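PDB 4PQH: glutathione transferase lambda1 from Populus trichocarpa, which binds glutathione at a cysteine-containing site within a GST fold and probably transfers it to, or removes it from, small-molecule substrates in detoxification. Local coordinates for residues T35-R41 against P177-R181; K49-I55 against I99-G105; L122-T126 against L170-Y175. One frame throughout, in Å; residues are numbered along the deposited sequence. Where two conformers were deposited one is given.

Interaction 1 of 3, residues T35-R41 against P177-R181; sequences TCPYAQR and PFIER. With GSH (glutathione), chain C.
The Tyr38 ring is sandwiched: glutathione CB1 lies over the centre of one face, and Phe178 CZ stands 3.4 Å above the plane of the other, displaced toward its rim, while glutathione SG2 lies in plane at the edge. With the ring planes at 66° and the edge of Phe178 turned into the face of Tyr38, the pair is T-shaped. One face of Phe178 carries Pro37 CB, 3.9 Å from the ring centroid and 20° off the normal, a CH-pi contact. Two guanidinium groups each take a carbon over a face: Phe178 CE2 over Arg41, whose edge has glutathione O11 near its plane, and Pro37 CB over Arg181. Tyr38 CG is anti to the carbonyl carbon (chi1 -63°), which carries the ring back between ligand and Phe178.

These contacts join the start of helix 37-48, in the thioredoxin-like N-terminal domain, to helix 170-190 of the all-helical C-terminal domain, the interdomain seam of the GST fold. Cys36 N-caps helix 37-48; its SG accepts from Ala39 N at 3.5 Å and lies 3.3 Å from glutathione SG2, too far for a disulfide here, although a covalent glutathione link at this cysteine has been observed.

Arg181 binds the helix start through its guanidinium edge. NH2 donates to Thr35 O at 2.9 Å, approaching from above the carbonyl plane, while NH1 reaches Gln40 OE1 at 2.7 Å in the amide carbonyl plane and also donates to Pro177 O. Gln40, extended beyond CG, carries its amide across to Glu180, where NE2 donates to the syn side of OE1 at 2.9 Å, an oxygen that Tyr214 also binds. The Arg41 guanidinium is held by Ala174 O through NE and by Ser92 OG through NH1.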
loop_
_atom_site.group_PDB
_atom_site.type_symbol
_atom_site.label_atom_id
_atom_site.label_comp_id
_atom_site.label_asym_id
_atom_site.label_seq_id
_atom_site.Cartn_x
_atom_site.Cartn_y
_atom_site.Cartn_z
ATOM N N THR A 35 9.297 1.458 6.039
ATOM C CA THR A 35 9.183 0.021 5.813
ATOM C C THR A 35 7.796 -0.563 6.082
ATOM O O THR A 35 7.609 -1.774 5.988
ATOM C CB THR A 35 10.201 -0.756 6.660
ATOM O OG1 THR A 35 10.012 -0.424 8.040
ATOM C CG2 THR A 35 11.619 -0.409 6.236
ATOM N N CYS A 36 6.824 0.284 6.412
ATOM C CA CYS A 36 5.475 -0.202 6.692
ATOM C C CYS A 36 4.689 -0.439 5.404
ATOM O O CYS A 36 4.494 0.493 4.624
ATOM C CB CYS A 36 4.718 0.796 7.581
ATOM S SG CYS A 36 2.978 0.357 7.880
ATOM N N PRO A 37 4.208 -1.676 5.182
ATOM C CA PRO A 37 3.468 -1.909 3.929
ATOM C C PRO A 37 2.123 -1.174 3.848
ATOM O O PRO A 37 1.699 -0.802 2.752
ATOM C CB PRO A 37 3.243 -3.428 3.923
ATOM C CG PRO A 37 3.288 -3.825 5.386
ATOM C CD PRO A 37 4.278 -2.883 6.032
ATOM N N TYR A 38 1.455 -0.969 4.975
ATOM C CA TYR A 38 0.205 -0.219 4.969
ATOM C C TYR A 38 0.451 1.218 4.534
ATOM O O TYR A 38 -0.301 1.781 3.724
ATOM C CB TYR A 38 -0.434 -0.253 6.359
ATOM C CG TYR A 38 -0.804 -1.645 6.787
ATOM C CD1 TYR A 38 -1.953 -2.258 6.307
ATOM C CD2 TYR A 38 0.003 -2.358 7.664
ATOM C CE1 TYR A 38 -2.288 -3.540 6.694
ATOM C CE2 TYR A 38 -0.324 -3.629 8.051
ATOM C CZ TYR A 38 -1.464 -4.217 7.572
ATOM O OH TYR A 38 -1.777 -5.491 7.971
ATOM N N ALA A 39 1.524 1.806 5.053
ATOM C CA ALA A 39 1.902 3.164 4.678
ATOM C C ALA A 39 2.354 3.222 3.219
ATOM O O ALA A 39 2.081 4.197 2.507
ATOM C CB ALA A 39 2.994 3.691 5.610
ATOM N N GLN A 40 3.033 2.172 2.766
ATOM C CA GLN A 40 3.485 2.117 1.384
ATOM C C GLN A 40 2.314 2.196 0.413
ATOM O O GLN A 40 2.438 2.816 -0.639
ATOM C CB GLN A 40 4.298 0.850 1.130
ATOM C CG GLN A 40 5.101 0.896 -0.163
ATOM C CD GLN A 40 5.757 -0.432 -0.486
ATOM O OE1 GLN A 40 5.654 -1.391 0.291
ATOM N NE2 GLN A 40 6.445 -0.498 -1.621
ATOM N N ARG A 41 1.178 1.587 0.750
ATOM C CA ARG A 41 -0.028 1.715 -0.082
ATOM C C ARG A 41 -0.331 3.165 -0.395
ATOM O O ARG A 41 -0.634 3.524 -1.537
ATOM C CB ARG A 41 -1.243 1.151 0.653
ATOM C CG ARG A 41 -1.301 -0.362 0.760
ATOM C CD ARG A 41 -2.555 -0.768 1.530
ATOM N NE ARG A 41 -2.855 -2.197 1.435
ATOM C CZ ARG A 41 -3.581 -2.877 2.317
ATOM N NH1 ARG A 41 -4.071 -2.274 3.395
ATOM N NH2 ARG A 41 -3.815 -4.165 2.117
ATOM N N PRO A 177 2.359 -3.752 -1.792
ATOM C CA PRO A 177 3.323 -3.855 -0.680
ATOM C C PRO A 177 3.353 -5.224 -0.012
ATOM O O PRO A 177 4.390 -5.649 0.496
ATOM C CB PRO A 177 2.802 -2.816 0.318
ATOM C CG PRO A 177 2.086 -1.804 -0.557
ATOM C CD PRO A 177 1.368 -2.694 -1.534
ATOM N N PHE A 178 2.228 -5.918 -0.029
ATOM C CA PHE A 178 2.154 -7.223 0.595
ATOM C C PHE A 178 2.730 -8.327 -0.275
ATOM O O PHE A 178 3.493 -9.164 0.214
ATOM C CB PHE A 178 0.734 -7.468 1.081
ATOM C CG PHE A 178 0.356 -6.533 2.186
ATOM C CD1 PHE A 178 0.720 -6.820 3.495
ATOM C CD2 PHE A 178 -0.267 -5.329 1.913
ATOM C CE1 PHE A 178 0.431 -5.946 4.506
ATOM C CE2 PHE A 178 -0.556 -4.446 2.932
ATOM C CZ PHE A 178 -0.213 -4.765 4.240
ATOM N N ILE A 179 2.444 -8.302 -1.573
ATOM C CA ILE A 179 3.071 -9.257 -2.477
ATOM C C ILE A 179 4.593 -9.023 -2.531
ATOM O O ILE A 179 5.378 -9.972 -2.566
ATOM C CB ILE A 179 2.400 -9.230 -3.864
ATOM C CG1 ILE A 179 0.955 -9.728 -3.720
ATOM C CG2 ILE A 179 3.190 -10.075 -4.856
ATOM C CD1 ILE A 179 0.145 -9.698 -5.008
ATOM N N GLU A 180 4.999 -7.757 -2.465
ATOM C CA GLU A 180 6.411 -7.380 -2.435
ATOM C C GLU A 180 7.153 -8.053 -1.282
ATOM O O GLU A 180 8.306 -8.437 -1.419
ATOM C CB GLU A 180 6.534 -5.858 -2.309
ATOM C CG GLU A 180 7.932 -5.329 -2.090
ATOM C CD GLU A 180 7.959 -3.820 -1.912
ATOM O OE1 GLU A 180 7.236 -3.120 -2.651
ATOM O OE2 GLU A 180 8.706 -3.326 -1.044
ATOM N N ARG A 181 6.482 -8.192 -0.144
ATOM C CA ARG A 181 7.102 -8.793 1.030
ATOM C C ARG A 181 6.924 -10.308 1.054
ATOM O O ARG A 181 7.860 -11.039 1.383
ATOM C CB ARG A 181 6.543 -8.156 2.302
ATOM C CG ARG A 181 7.067 -6.750 2.533
ATOM C CD ARG A 181 6.093 -5.915 3.346
ATOM N NE ARG A 181 6.649 -4.602 3.662
ATOM C CZ ARG A 181 6.713 -3.589 2.806
ATOM N NH1 ARG A 181 6.254 -3.732 1.570
ATOM N NH2 ARG A 181 7.238 -2.431 3.188
HETATM N N1 GSH C . -5.296 -1.100 9.646
HETATM C CA1 GSH C . -4.189 -0.164 9.596
HETATM C C1 GSH C . -4.110 0.345 8.187
HETATM O O11 GSH C . -4.599 -0.346 7.267
HETATM O O12 GSH C . -3.584 1.447 7.943
HETATM C CB1 GSH C . -2.884 -0.854 10.001
HETATM C CG1 GSH C . -1.733 0.124 10.230
HETATM C CD1 GSH C . -0.583 -0.589 10.908
HETATM O OE1 GSH C . -0.801 -1.864 11.467
HETATM N N2 GSH C . 0.607 0.015 10.962
HETATM C CA2 GSH C . 1.635 -0.552 11.826
HETATM C C2 GSH C . 1.951 0.357 12.972
HETATM O O2 GSH C . 1.803 1.745 12.834
HETATM C CB2 GSH C . 2.933 -0.803 11.075
HETATM S SG2 GSH C . 2.888 -2.226 9.955
HETATM N N3 GSH C . 2.381 -0.193 14.105
HETATM C CA3 GSH C . 2.772 0.666 15.207
HETATM C C3 GSH C . 2.011 0.338 16.467
HETATM O O31 GSH C . 2.307 0.899 17.544
HETATM O O32 GSH C . 1.071 -0.486 16.449
#

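Interaction 2 of 3, residues K49-I55 against I99-G105; sequences KGLQDKI and IDSHFDG
Lys49 and Gly105 bring the two backbones within 4.4 Å at their CA atoms, where Gly105 CA makes a CA-H...O contact with Lys49 O (3.4 Å, 141° at the hydrogen), before the positive-phi Gly50 closes helix 37-48 in a Schellman motif. The Lys49 chain bends at chi3 (78°) and chi4 (73°), turning NZ onto Asp100. There it forms a salt bridge with OD1 at 2.8 Å, from the anti side, and a hydrogen bond on a lone pair of Asp100 O at 3.2 Å. NZ also bonds to Pro106 O, and Asp100 OD1 to Leu108 N. A water accepts from NZ and donates to Phe103 O and Gly105 O, linking the ammonium to that backbone. Leu51 CD1 wedges against Phe103 CB at 3.4 Å and Ile99 CG2 at 3.8 Å. Ile55 CD1 lies over one face of the Phe103 ring, 4.2 Å from its centroid, and meets Ile99 CD1 tip to tip. Within the thioredoxin-like domain, the contact joins the connection from helix 37-48 to strand 55-59 with the C-terminal part of helix 92-102 and the residues that follow; Ile99 also packs on Val42 and Thr45, and Phe103 and Ile55 on Thr28 of strand 28-32.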
loop_
_atom_site.group_PDB
_atom_site.type_symbol
_atom_site.label_atom_id
_atom_site.label_comp_id
_atom_site.label_asym_id
_atom_site.label_seq_id
_atom_site.Cartn_x
_atom_site.Cartn_y
_atom_site.Cartn_z
ATOM N N LYS A 49 -0.265 9.453 -8.575
ATOM C CA LYS A 49 -1.067 10.603 -8.951
ATOM C C LYS A 49 -0.227 11.859 -9.175
ATOM O O LYS A 49 -0.768 12.922 -9.469
ATOM C CB LYS A 49 -2.162 10.844 -7.909
ATOM C CG LYS A 49 -3.200 9.742 -7.882
ATOM C CD LYS A 49 -4.301 10.009 -6.862
ATOM C CE LYS A 49 -5.302 11.021 -7.395
ATOM N NZ LYS A 49 -6.172 10.428 -8.457
ATOM N N GLY A 50 1.094 11.736 -9.073
ATOM C CA GLY A 50 1.984 12.871 -9.280
ATOM C C GLY A 50 1.914 13.924 -8.180
ATOM O O GLY A 50 2.106 15.113 -8.420
ATOM N N LEU A 51 1.668 13.480 -6.953
ATOM C CA LEU A 51 1.401 14.403 -5.853
ATOM C C LEU A 51 2.595 14.627 -4.933
ATOM O O LEU A 51 2.423 15.038 -3.784
ATOM C CB LEU A 51 0.209 13.899 -5.040
ATOM C CG LEU A 51 -1.111 13.800 -5.814
ATOM C CD1 LEU A 51 -2.158 13.055 -5.007
ATOM C CD2 LEU A 51 -1.618 15.183 -6.202
ATOM N N GLN A 52 3.799 14.367 -5.436
ATOM C CA GLN A 52 4.999 14.486 -4.611
ATOM C C GLN A 52 5.200 15.904 -4.068
ATOM O O GLN A 52 5.676 16.082 -2.949
ATOM C CB GLN A 52 6.244 14.014 -5.379
ATOM C CG GLN A 52 6.222 12.539 -5.795
ATOM C CD GLN A 52 5.657 12.309 -7.188
ATOM O OE1 GLN A 52 4.832 13.082 -7.681
ATOM N NE2 GLN A 52 6.096 11.231 -7.828
ATOM N N ASP A 53 4.815 16.908 -4.847
ATOM C CA ASP A 53 4.960 18.298 -4.412
ATOM C C ASP A 53 3.775 18.798 -3.595
ATOM O O ASP A 53 3.820 19.895 -3.038
ATOM C CB ASP A 53 5.159 19.222 -5.616
ATOM C CG ASP A 53 6.523 19.068 -6.247
ATOM O OD1 ASP A 53 7.456 18.630 -5.537
ATOM O OD2 ASP A 53 6.665 19.391 -7.445
ATOM N N LYS A 54 2.721 17.989 -3.526
ATOM C CA LYS A 54 1.499 18.367 -2.826
ATOM C C LYS A 54 1.415 17.705 -1.454
ATOM O O LYS A 54 0.864 18.273 -0.512
ATOM C CB LYS A 54 0.280 17.973 -3.663
ATOM C CG LYS A 54 -1.060 18.313 -3.033
ATOM C CD LYS A 54 -1.271 19.816 -2.946
ATOM C CE LYS A 54 -2.662 20.142 -2.432
ATOM N NZ LYS A 54 -3.721 19.514 -3.266
ATOM N N ILE A 55 1.964 16.501 -1.351
ATOM C CA ILE A 55 1.887 15.724 -0.120
ATOM C C ILE A 55 3.281 15.487 0.433
ATOM O O ILE A 55 4.097 14.798 -0.178
ATOM C CB ILE A 55 1.171 14.381 -0.364
ATOM C CG1 ILE A 55 -0.259 14.635 -0.873
ATOM C CG2 ILE A 55 1.198 13.524 0.897
ATOM C CD1 ILE A 55 -0.996 13.391 -1.307
ATOM N N ILE A 99 -7.322 9.882 -1.051
ATOM C CA ILE A 99 -6.377 10.626 -1.873
ATOM C C ILE A 99 -6.796 10.596 -3.340
ATOM O O ILE A 99 -6.751 11.617 -4.033
ATOM C CB ILE A 99 -4.932 10.111 -1.695
ATOM C CG1 ILE A 99 -4.417 10.529 -0.315
ATOM C CG2 ILE A 99 -4.025 10.657 -2.805
ATOM C CD1 ILE A 99 -3.047 10.004 0.011
ATOM N N ASP A 100 -7.250 9.436 -3.793
ATOM C CA ASP A 100 -7.654 9.287 -5.182
ATOM C C ASP A 100 -8.770 10.256 -5.556
ATOM O O ASP A 100 -8.836 10.721 -6.696
ATOM C CB ASP A 100 -8.099 7.852 -5.451
ATOM C CG ASP A 100 -8.370 7.589 -6.919
ATOM O OD1 ASP A 100 -7.583 8.053 -7.782
ATOM O OD2 ASP A 100 -9.375 6.904 -7.206
ATOM N N SER A 101 -9.627 10.569 -4.590
ATOM C CA SER A 101 -10.840 11.328 -4.847
ATOM C C SER A 101 -10.807 12.759 -4.331
ATOM O O SER A 101 -11.816 13.456 -4.391
ATOM C CB SER A 101 -12.055 10.591 -4.283
ATOM O OG SER A 101 -11.984 10.502 -2.876
ATOM N N HIS A 102 -9.655 13.205 -3.841
ATOM C CA HIS A 102 -9.557 14.550 -3.288
ATOM C C HIS A 102 -8.334 15.302 -3.763
ATOM O O HIS A 102 -8.053 16.392 -3.282
ATOM C CB HIS A 102 -9.552 14.511 -1.757
ATOM C CG HIS A 102 -10.882 14.176 -1.164
ATOM N ND1 HIS A 102 -11.340 12.882 -1.049
ATOM C CD2 HIS A 102 -11.867 14.970 -0.679
ATOM C CE1 HIS A 102 -12.545 12.891 -0.506
ATOM N NE2 HIS A 102 -12.888 14.147 -0.274
ATOM N N PHE A 103 -7.603 14.713 -4.703
ATOM C CA PHE A 103 -6.420 15.351 -5.254
ATOM C C PHE A 103 -6.407 15.183 -6.766
ATOM O O PHE A 103 -7.057 14.292 -7.306
ATOM C CB PHE A 103 -5.144 14.739 -4.666
ATOM C CG PHE A 103 -4.952 15.001 -3.199
ATOM C CD1 PHE A 103 -5.582 14.212 -2.251
ATOM C CD2 PHE A 103 -4.133 16.032 -2.771
ATOM C CE1 PHE A 103 -5.401 14.446 -0.900
ATOM C CE2 PHE A 103 -3.952 16.275 -1.424
ATOM C CZ PHE A 103 -4.585 15.478 -0.487
ATOM N N ASP A 104 -5.643 16.040 -7.431
ATOM C CA ASP A 104 -5.477 15.982 -8.876
ATOM C C ASP A 104 -4.613 14.778 -9.265
ATOM O O ASP A 104 -4.079 14.059 -8.406
ATOM C CB ASP A 104 -4.847 17.298 -9.365
ATOM C CG ASP A 104 -5.192 17.641 -10.812
ATOM O OD1 ASP A 104 -5.672 16.774 -11.568
ATOM O OD2 ASP A 104 -4.945 18.804 -11.196
ATOM N N GLY A 105 -4.468 14.562 -10.564
ATOM C CA GLY A 105 -3.702 13.445 -11.076
ATOM C C GLY A 105 -4.641 12.422 -11.676
ATOM O O GLY A 105 -5.855 12.537 -11.529
HETATM O O HOH W 1 -7.428 12.673 -9.455
HETATM O O HOH W 2 -6.438 18.839 -2.733
#

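Interaction 3 of 3, residues L122-T126 against L170-Y175; sequences LFSYT and LVDIAY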
loop_
_atom_site.group_PDB
_atom_site.type_symbol
_atom_site.label_atom_id
_atom_site.label_comp_id
_atom_site.label_asym_id
_atom_site.label_seq_id
_atom_site.Cartn_x
_atom_site.Cartn_y
_atom_site.Cartn_z
ATOM N N LEU A 122 -12.281 -7.645 -3.697
ATOM C CA LEU A 122 -10.834 -7.778 -3.545
ATOM C C LEU A 122 -10.283 -6.984 -2.365
ATOM O O LEU A 122 -9.375 -7.445 -1.673
ATOM C CB LEU A 122 -10.127 -7.380 -4.839
ATOM C CG LEU A 122 -10.395 -8.343 -5.995
ATOM C CD1 LEU A 122 -9.661 -7.868 -7.237
ATOM C CD2 LEU A 122 -9.992 -9.761 -5.619
ATOM N N PHE A 123 -10.823 -5.798 -2.128
ATOM C CA PHE A 123 -10.476 -5.058 -0.915
ATOM C C PHE A 123 -10.839 -5.858 0.335
ATOM O O PHE A 123 -10.070 -5.905 1.296
ATOM C CB PHE A 123 -11.180 -3.704 -0.872
ATOM C CG PHE A 123 -10.623 -2.693 -1.830
ATOM C CD1 PHE A 123 -9.255 -2.537 -1.988
ATOM C CD2 PHE A 123 -11.478 -1.882 -2.560
ATOM C CE1 PHE A 123 -8.745 -1.597 -2.876
ATOM C CE2 PHE A 123 -10.975 -0.941 -3.450
ATOM C CZ PHE A 123 -9.606 -0.801 -3.606
ATOM N N SER A 124 -12.010 -6.487 0.307
ATOM C CA SER A 124 -12.494 -7.274 1.443
ATOM C C SER A 124 -11.595 -8.473 1.685
ATOM O O SER A 124 -11.480 -8.953 2.808
ATOM C CB SER A 124 -13.919 -7.754 1.182
ATOM O OG SER A 124 -14.852 -6.688 1.271
ATOM N N TYR A 125 -10.964 -8.958 0.625
ATOM C CA TYR A 125 -10.101 -10.133 0.723
ATOM C C TYR A 125 -8.715 -9.844 1.305
ATOM O O TYR A 125 -7.993 -10.774 1.679
ATOM C CB TYR A 125 -9.972 -10.804 -0.656
ATOM C CG TYR A 125 -9.239 -12.123 -0.627
ATOM C CD1 TYR A 125 -9.839 -13.264 -0.107
ATOM C CD2 TYR A 125 -7.942 -12.226 -1.107
ATOM C CE1 TYR A 125 -9.169 -14.470 -0.077
ATOM C CE2 TYR A 125 -7.263 -13.432 -1.078
ATOM C CZ TYR A 125 -7.884 -14.551 -0.562
ATOM O OH TYR A 125 -7.212 -15.756 -0.526
ATOM N N THR A 126 -8.335 -8.572 1.406
ATOM C CA THR A 126 -6.970 -8.232 1.835
ATOM C C THR A 126 -6.589 -8.800 3.201
ATOM O O THR A 126 -5.467 -9.260 3.377
ATOM C CB THR A 126 -6.683 -6.707 1.826
ATOM O OG1 THR A 126 -7.618 -6.029 2.671
ATOM C CG2 THR A 126 -6.740 -6.143 0.400
ATOM N N LEU A 170 -6.432 1.297 -7.710
ATOM C CA LEU A 170 -6.167 1.210 -6.282
ATOM C C LEU A 170 -6.080 -0.214 -5.784
ATOM O O LEU A 170 -5.443 -0.458 -4.760
ATOM C CB LEU A 170 -7.257 1.927 -5.496
ATOM C CG LEU A 170 -7.357 3.432 -5.707
ATOM C CD1 LEU A 170 -8.564 3.961 -4.965
ATOM C CD2 LEU A 170 -6.072 4.140 -5.270
ATOM N N VAL A 171 -6.731 -1.154 -6.463
ATOM C CA VAL A 171 -6.680 -2.542 -6.006
ATOM C C VAL A 171 -5.261 -3.095 -6.135
ATOM O O VAL A 171 -4.760 -3.785 -5.240
ATOM C CB VAL A 171 -7.670 -3.466 -6.760
ATOM C CG1 VAL A 171 -7.622 -4.880 -6.178
ATOM C CG2 VAL A 171 -9.085 -2.922 -6.690
ATOM N N ASP A 172 -4.604 -2.789 -7.247
ATOM C CA ASP A 172 -3.226 -3.230 -7.435
ATOM C C ASP A 172 -2.322 -2.591 -6.386
ATOM O O ASP A 172 -1.467 -3.251 -5.793
ATOM C CB ASP A 172 -2.756 -2.887 -8.847
ATOM C CG ASP A 172 -3.737 -3.342 -9.879
ATOM O OD1 ASP A 172 -3.872 -4.566 -10.067
ATOM O OD2 ASP A 172 -4.420 -2.466 -10.450
ATOM N N ILE A 173 -2.538 -1.308 -6.146
ATOM C CA ILE A 173 -1.789 -0.577 -5.136
ATOM C C ILE A 173 -1.965 -1.176 -3.722
ATOM O O ILE A 173 -1.010 -1.272 -2.948
ATOM C CB ILE A 173 -2.183 0.898 -5.157
ATOM C CG1 ILE A 173 -1.752 1.513 -6.494
ATOM C CG2 ILE A 173 -1.552 1.642 -4.000
ATOM C CD1 ILE A 173 -2.253 2.933 -6.710
ATOM N N ALA A 174 -3.181 -1.597 -3.402
ATOM C CA ALA A 174 -3.454 -2.184 -2.096
ATOM C C ALA A 174 -2.628 -3.455 -1.874
ATOM O O ALA A 174 -2.114 -3.695 -0.779
ATOM C CB ALA A 174 -4.931 -2.477 -1.960
ATOM N N TYR A 175 -2.503 -4.273 -2.909
ATOM C CA TYR A 175 -1.796 -5.548 -2.798
ATOM C C TYR A 175 -0.284 -5.469 -2.981
ATOM O O TYR A 175 0.438 -6.304 -2.442
ATOM C CB TYR A 175 -2.390 -6.578 -3.763
ATOM C CG TYR A 175 -3.668 -7.195 -3.256
ATOM C CD1 TYR A 175 -3.625 -8.325 -2.463
ATOM C CD2 TYR A 175 -4.915 -6.629 -3.533
ATOM C CE1 TYR A 175 -4.770 -8.891 -1.975
ATOM C CE2 TYR A 175 -6.075 -7.192 -3.047
ATOM C CZ TYR A 175 -5.996 -8.329 -2.265
ATOM O OH TYR A 175 -7.131 -8.920 -1.758
#
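Tyr175 reaches across to helix 122-126 with its hydroxyl, donating from OH to Leu122 O at 2.7 Å. Its CG is anti to the carbonyl carbon (chi1 -79°), which swings the phenol from the flank of its own helix over to the neighbouring backbone. The donor meets Leu122 O somewhat tilted from the carbonyl plane. The same OH lies at the edge of the Tyr125 ring, 3.5 Å from CD2, the two tyrosine side chains crossing at about a right angle.

Thr126 divides its two branches between different tasks. OG1, at chi1 58°, turns back to donate to Phe123 O at 2.8 Å in the carbonyl plane, an oxygen that also accepts from Thr126 N. That rotamer places CG2 anti to the carbonyl carbon and against the phenol, 3.5 Å from Tyr175 CZ. Val171 likewise splits: CG1 packs on Leu122 CD1 at 3.8 Å, while CG2 meets Phe123 CZ at 3.8 Å, an oblique, off-centre CH-pi contact. The CB of Phe123 points away from the partner helix, yet its ring swings back, so that Ala174 CB and Leu170 O lie at the ring edge, with Ala174 CB 4.0 Å from CE1.

The two segments run nearly parallel, 11° between their axes, at a closest approach of 10.3 Å. They belong to helices 113-137 and 170-190 of the C-terminal helical bundle of the GST fold. Helix 144-154 adds to the packing through Tyr150 on Leu122 and Ile151 on Tyr175, and Phe129 meets the Tyr175 ring edge-to-face. Chemically, a predominantly apolar interface carries one buried phenol whose polar end is satisfied by a main-chain carbonyl, which probably helps set the direction of Tyr175 without any charged pair.

How the interactions relate
Interactions 1 and 3 share helix 170-190 and touch where Arg41 packs on Thr126 and Ile173; their centres are 12 Å apart. Interaction 3 is the buried one, inside the helical domain, and relies on apolar packing and one phenol bond. Interaction 1, partly buried at the domain boundary beside glutathione, adds guanidinium, amide and carboxylate groups to its aromatic contacts. Interaction 2, also partly buried, stays within the thioredoxin-like domain and lies farthest from the chain centre, about 15 Å between centres; its apolar side chains are flanked by a lysine-aspartate salt bridge and a bridging water. Helix 37-48 links 1 and 2, whereas 2 meets 3 through packing of Asp100 on Leu170.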